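Local coordinates for protein propionate kinase (Francisella tularensis subsp. tularensis, PDB 3KHY) that probably catalyses reversible phosphoryl transfer from ATP to acetate or propionate, using magnesium, and works as a homodimer of the acetokinase family, at residues A[147-151]-A[152-156]; A[298-301]-A[302-306]. One frame throughout, in Å; residues are numbered along the deposited sequence.

Contact 1: residues A[147-151]-A[152-156]; sequences QTMPS and YIAEY
Pro150 O is gripped by two backbone amides of the short helix that follows it: Ala154 N at 2.9 Å, lying in the carbonyl plane, and Ile153 N at 3.0 Å, well above that plane. Pro150 stands at the N-cap position of helix 151-154, and these bonds close its single turn. Glu155 N then binds Ser151 O at 2.9 Å, although Glu155 itself has already left helical geometry. The side chains of this last pair are joined through a water, 2.6 Å from Ser151 OG and donating to Glu155 OE2. Ser151 OG, anti to its own carbonyl carbon (chi1 -66°), and Glu155 OE2, at the end of an extended chain, stay 3.9 Å apart, and the water bridges that distance. On another flank the proline ring packs against two side chains: its CG lies 3.6 Å from Tyr152 CE2 and equally near Ile153 CD1. Ile153 CG1 in turn sits over one face of the phenol ring, offset toward its rim. Selenomethionine Met149 bends at its last torsion and brings CE to 4.1 Å from Ala154 CB. Tyr152 also meets the ring of His298 of the second subunit edge-to-face. The turn thus uses the carbonyls of Pro150 and Ser151 locally, while Ala154 also pairs with the backbone of Lys170; proline, isoleucine and tyrosine form an apolar patch that reaches the dimer interface.

Contact 2: residues A[298-301]-A[302-306]; sequences HRVA and KFVAS
Lys302 N donates to His298 O at 2.8 Å, the shortest of four successive i to i+4 bonds; Ala305 N to Ala301 O follows at 2.9 Å, with Val304 N to Val300 O and Phe303 N to Arg299 O completing the set. The polar ends find partners beyond this turn: Lys302 NZ forms a salt bridge with Asp217 of the second subunit, His298 NE2 bonds Tyr310 of that subunit, and Arg299 NH1 binds the carbonyls of Ser234 and Gly227 in its own chain. Between His298 and Lys302 the aliphatic part of the lysine does the touching. Its CG makes an off-centre CH-pi contact, 4.1 Å from the imidazole centroid, and CD comes to 3.2 Å from His298 NE2, after which the bend at chi3 (69°) carries the amine onward. Arg299 and Phe303 run side by side, with guanidinium and phenyl planes 49° apart. Arg299 CG lies 4.0 Å from Phe303 CE2, while Arg299 O meets the ring at its edge, in plane. On a separate flank Val300 CG1 and Val304 CG2 pack against each other one turn apart at 4.2 Å. The Val300 side chain also lies about 4 Å from that of Leu201, which probably helps bind ATP. Helix 287-307 thereby packs several ways at once: Val300 and Ala301 against helix 328-337, Phe303 and Val304 against Ile207 of strand 205-211, and His298, Ala301, Ala305 and Ser306 against the second subunit.

Contact 1 is a single helical turn with Pro150 at its N-cap position, partly buried, between strand 137-141 and helix 160-164; contact 2 is a more deeply buried piece of the long helix 287-307. Their centres are 20 Å apart and they do not touch within one chain, yet the dimer brings them together, since residues of 152-156 in each subunit pack on His298 of the other. Strand 214-218 relates them too: contact 1 leans on it within its own chain, whereas contact 2 reaches it across the interface by a salt bridge. Contact 1 has a water-bridged polar side; contact 2 combines regular helix bonds and aliphatic packing with polar ends bonded elsewhere.

Contact 1: residues A[147-151]-A[152-156]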
loop_
_atom_site.group_PDB
_atom_site.type_symbol
_atom_site.label_atom_id
_atom_site.label_comp_id
_atom_site.label_asym_id
_atom_site.label_seq_id
_atom_site.Cartn_x
_atom_site.Cartn_y
_atom_site.Cartn_z
ATOM N N GLN A 147 -6.195 -2.674 17.730
ATOM C CA GLN A 147 -6.872 -1.452 18.151
ATOM C C GLN A 147 -5.958 -0.494 18.928
ATOM O O GLN A 147 -6.344 0.623 19.228
ATOM C CB GLN A 147 -8.164 -1.762 18.913
ATOM C CG GLN A 147 -9.298 -2.184 17.990
ATOM C CD GLN A 147 -9.698 -1.065 17.040
ATOM O OE1 GLN A 147 -10.162 -0.009 17.470
ATOM N NE2 GLN A 147 -9.486 -1.278 15.748
ATOM N N THR A 148 -4.736 -0.916 19.219
ATOM C CA THR A 148 -3.738 0.024 19.732
ATOM C C THR A 148 -3.028 0.847 18.649
ATOM O O THR A 148 -2.232 1.725 18.964
ATOM C CB THR A 148 -2.674 -0.700 20.570
ATOM O OG1 THR A 148 -2.223 -1.853 19.850
ATOM C CG2 THR A 148 -3.255 -1.144 21.905
HETATM N N MSE A 149 -3.276 0.572 17.371
HETATM C CA MSE A 149 -2.659 1.405 16.340
HETATM C C MSE A 149 -3.136 2.851 16.479
HETATM O O MSE A 149 -4.335 3.101 16.561
HETATM C CB MSE A 149 -3.032 0.930 14.929
HETATM C CG MSE A 149 -2.464 -0.370 14.471
HETATM SE SE MSE A 149 -2.846 -0.448 12.536
HETATM C CE MSE A 149 -4.765 -0.804 12.654
ATOM N N PRO A 150 -2.205 3.817 16.503
ATOM C CA PRO A 150 -2.680 5.200 16.625
ATOM C C PRO A 150 -3.340 5.678 15.335
ATOM O O PRO A 150 -3.112 5.101 14.271
ATOM C CB PRO A 150 -1.399 6.000 16.876
ATOM C CG PRO A 150 -0.291 5.129 16.395
ATOM C CD PRO A 150 -0.742 3.714 16.630
ATOM N N SER A 151 -4.142 6.730 15.439
ATOM C CA SER A 151 -4.921 7.233 14.306
ATOM C C SER A 151 -4.098 7.693 13.116
ATOM O O SER A 151 -4.504 7.481 11.975
ATOM C CB SER A 151 -5.838 8.376 14.770
ATOM O OG SER A 151 -6.807 7.872 15.672
ATOM N N TYR A 152 -2.954 8.329 13.355
ATOM C CA TYR A 152 -2.126 8.771 12.231
ATOM C C TYR A 152 -1.556 7.584 11.446
ATOM O O TYR A 152 -1.028 7.750 10.347
ATOM C CB TYR A 152 -1.005 9.729 12.672
ATOM C CG TYR A 152 0.157 9.083 13.397
ATOM C CD1 TYR A 152 1.310 8.706 12.712
ATOM C CD2 TYR A 152 0.111 8.868 14.770
ATOM C CE1 TYR A 152 2.385 8.114 13.378
ATOM C CE2 TYR A 152 1.175 8.285 15.440
ATOM C CZ TYR A 152 2.304 7.909 14.745
ATOM O OH TYR A 152 3.351 7.324 15.429
ATOM N N ILE A 153 -1.667 6.394 12.013
ATOM C CA ILE A 153 -1.222 5.181 11.325
ATOM C C ILE A 153 -2.416 4.426 10.723
ATOM O O ILE A 153 -2.355 3.970 9.588
ATOM C CB ILE A 153 -0.430 4.256 12.267
ATOM C CG1 ILE A 153 0.942 4.869 12.554
ATOM C CG2 ILE A 153 -0.255 2.865 11.626
ATOM C CD1 ILE A 153 1.751 4.156 13.634
ATOM N N ALA A 154 -3.512 4.343 11.478
ATOM C CA ALA A 154 -4.681 3.555 11.073
ATOM C C ALA A 154 -5.573 4.247 10.043
ATOM O O ALA A 154 -6.165 3.585 9.191
ATOM C CB ALA A 154 -5.505 3.173 12.294
ATOM N N GLU A 155 -5.692 5.571 10.130
ATOM C CA GLU A 155 -6.552 6.307 9.205
ATOM C C GLU A 155 -5.981 6.393 7.790
ATOM O O GLU A 155 -4.778 6.527 7.598
ATOM C CB GLU A 155 -6.853 7.717 9.743
ATOM C CG GLU A 155 -7.808 7.731 10.938
ATOM C CD GLU A 155 -8.180 9.140 11.397
ATOM O OE1 GLU A 155 -7.974 10.121 10.636
ATOM O OE2 GLU A 155 -8.683 9.263 12.529
ATOM N N TYR A 156 -6.852 6.311 6.796
ATOM C CA TYR A 156 -6.453 6.611 5.424
ATOM C C TYR A 156 -6.565 8.117 5.162
ATOM O O TYR A 156 -7.185 8.839 5.940
ATOM C CB TYR A 156 -7.333 5.844 4.444
ATOM C CG TYR A 156 -7.209 4.336 4.579
ATOM C CD1 TYR A 156 -5.979 3.704 4.425
ATOM C CD2 TYR A 156 -8.326 3.548 4.851
ATOM C CE1 TYR A 156 -5.867 2.322 4.537
ATOM C CE2 TYR A 156 -8.225 2.177 4.955
ATOM C CZ TYR A 156 -6.997 1.567 4.807
ATOM O OH TYR A 156 -6.900 0.194 4.926
HETATM O O HOH W 1 -9.091 7.590 14.368
#

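Contact 2: residues A[298-301]-A[302-306]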
loop_
_atom_site.group_PDB
_atom_site.type_symbol
_atom_site.label_atom_id
_atom_site.label_comp_id
_atom_site.label_asym_id
_atom_site.label_seq_id
_atom_site.Cartn_x
_atom_site.Cartn_y
_atom_site.Cartn_z
ATOM N N HIS A 298 9.607 -10.632 -1.788
ATOM C CA HIS A 298 10.031 -9.227 -1.807
ATOM C C HIS A 298 9.035 -8.335 -1.084
ATOM O O HIS A 298 9.412 -7.398 -0.374
ATOM C CB HIS A 298 10.196 -8.746 -3.237
ATOM C CG HIS A 298 10.691 -7.340 -3.332
ATOM N ND1 HIS A 298 11.989 -6.990 -3.024
ATOM C CD2 HIS A 298 10.063 -6.197 -3.686
ATOM C CE1 HIS A 298 12.138 -5.687 -3.187
ATOM N NE2 HIS A 298 10.987 -5.184 -3.594
ATOM N N ARG A 299 7.747 -8.621 -1.247
ATOM C CA ARG A 299 6.758 -7.805 -0.557
ATOM C C ARG A 299 6.876 -7.973 0.962
ATOM O O ARG A 299 6.831 -6.981 1.704
ATOM C CB ARG A 299 5.327 -8.085 -1.027
ATOM C CG ARG A 299 4.356 -7.086 -0.383
ATOM C CD ARG A 299 2.973 -7.091 -0.979
ATOM N NE ARG A 299 2.945 -6.960 -2.441
ATOM C CZ ARG A 299 1.842 -7.180 -3.145
ATOM N NH1 ARG A 299 0.725 -7.514 -2.499
ATOM N NH2 ARG A 299 1.848 -7.081 -4.471
ATOM N N VAL A 300 7.077 -9.206 1.431
ATOM C CA VAL A 300 7.286 -9.396 2.876
ATOM C C VAL A 300 8.519 -8.611 3.331
ATOM O O VAL A 300 8.490 -7.928 4.360
ATOM C CB VAL A 300 7.488 -10.886 3.266
ATOM C CG1 VAL A 300 7.833 -11.010 4.776
ATOM C CG2 VAL A 300 6.253 -11.719 2.907
ATOM N N ALA A 301 9.613 -8.725 2.579
ATOM C CA ALA A 301 10.831 -7.999 2.926
ATOM C C ALA A 301 10.616 -6.484 2.955
ATOM O O ALA A 301 11.130 -5.811 3.845
ATOM C CB ALA A 301 11.975 -8.363 1.982
ATOM N N LYS A 302 9.856 -5.943 1.995
ATOM C CA LYS A 302 9.554 -4.512 1.997
ATOM C C LYS A 302 8.787 -4.044 3.248
ATOM O O LYS A 302 9.065 -2.960 3.776
ATOM C CB LYS A 302 8.810 -4.089 0.717
ATOM C CG LYS A 302 9.765 -3.830 -0.446
ATOM C CD LYS A 302 9.045 -3.461 -1.717
ATOM C CE LYS A 302 8.395 -2.092 -1.613
ATOM N NZ LYS A 302 7.719 -1.784 -2.898
ATOM N N PHE A 303 7.827 -4.847 3.703
ATOM C CA PHE A 303 7.083 -4.526 4.916
ATOM C C PHE A 303 7.988 -4.612 6.148
ATOM O O PHE A 303 7.934 -3.760 7.020
ATOM C CB PHE A 303 5.853 -5.434 5.085
ATOM C CG PHE A 303 4.594 -4.886 4.447
ATOM C CD1 PHE A 303 3.710 -4.097 5.177
ATOM C CD2 PHE A 303 4.318 -5.133 3.111
ATOM C CE1 PHE A 303 2.570 -3.578 4.586
ATOM C CE2 PHE A 303 3.170 -4.633 2.517
ATOM C CZ PHE A 303 2.294 -3.855 3.257
ATOM N N VAL A 304 8.800 -5.659 6.232
ATOM C CA VAL A 304 9.740 -5.776 7.329
ATOM C C VAL A 304 10.603 -4.525 7.387
ATOM O O VAL A 304 10.733 -3.900 8.436
ATOM C CB VAL A 304 10.668 -6.984 7.153
ATOM C CG1 VAL A 304 11.783 -6.938 8.197
ATOM C CG2 VAL A 304 9.866 -8.283 7.262
ATOM N N ALA A 305 11.194 -4.165 6.253
ATOM C CA ALA A 305 12.033 -2.965 6.182
ATOM C C ALA A 305 11.283 -1.712 6.629
ATOM O O ALA A 305 11.828 -0.871 7.374
ATOM C CB ALA A 305 12.585 -2.774 4.768
ATOM N N SER A 306 10.031 -1.579 6.191
ATOM C CA SER A 306 9.249 -0.384 6.510
ATOM C C SER A 306 8.948 -0.310 7.999
ATOM O O SER A 306 8.852 0.778 8.565
ATOM C CB SER A 306 7.938 -0.330 5.709
ATOM O OG SER A 306 6.887 -1.004 6.375
#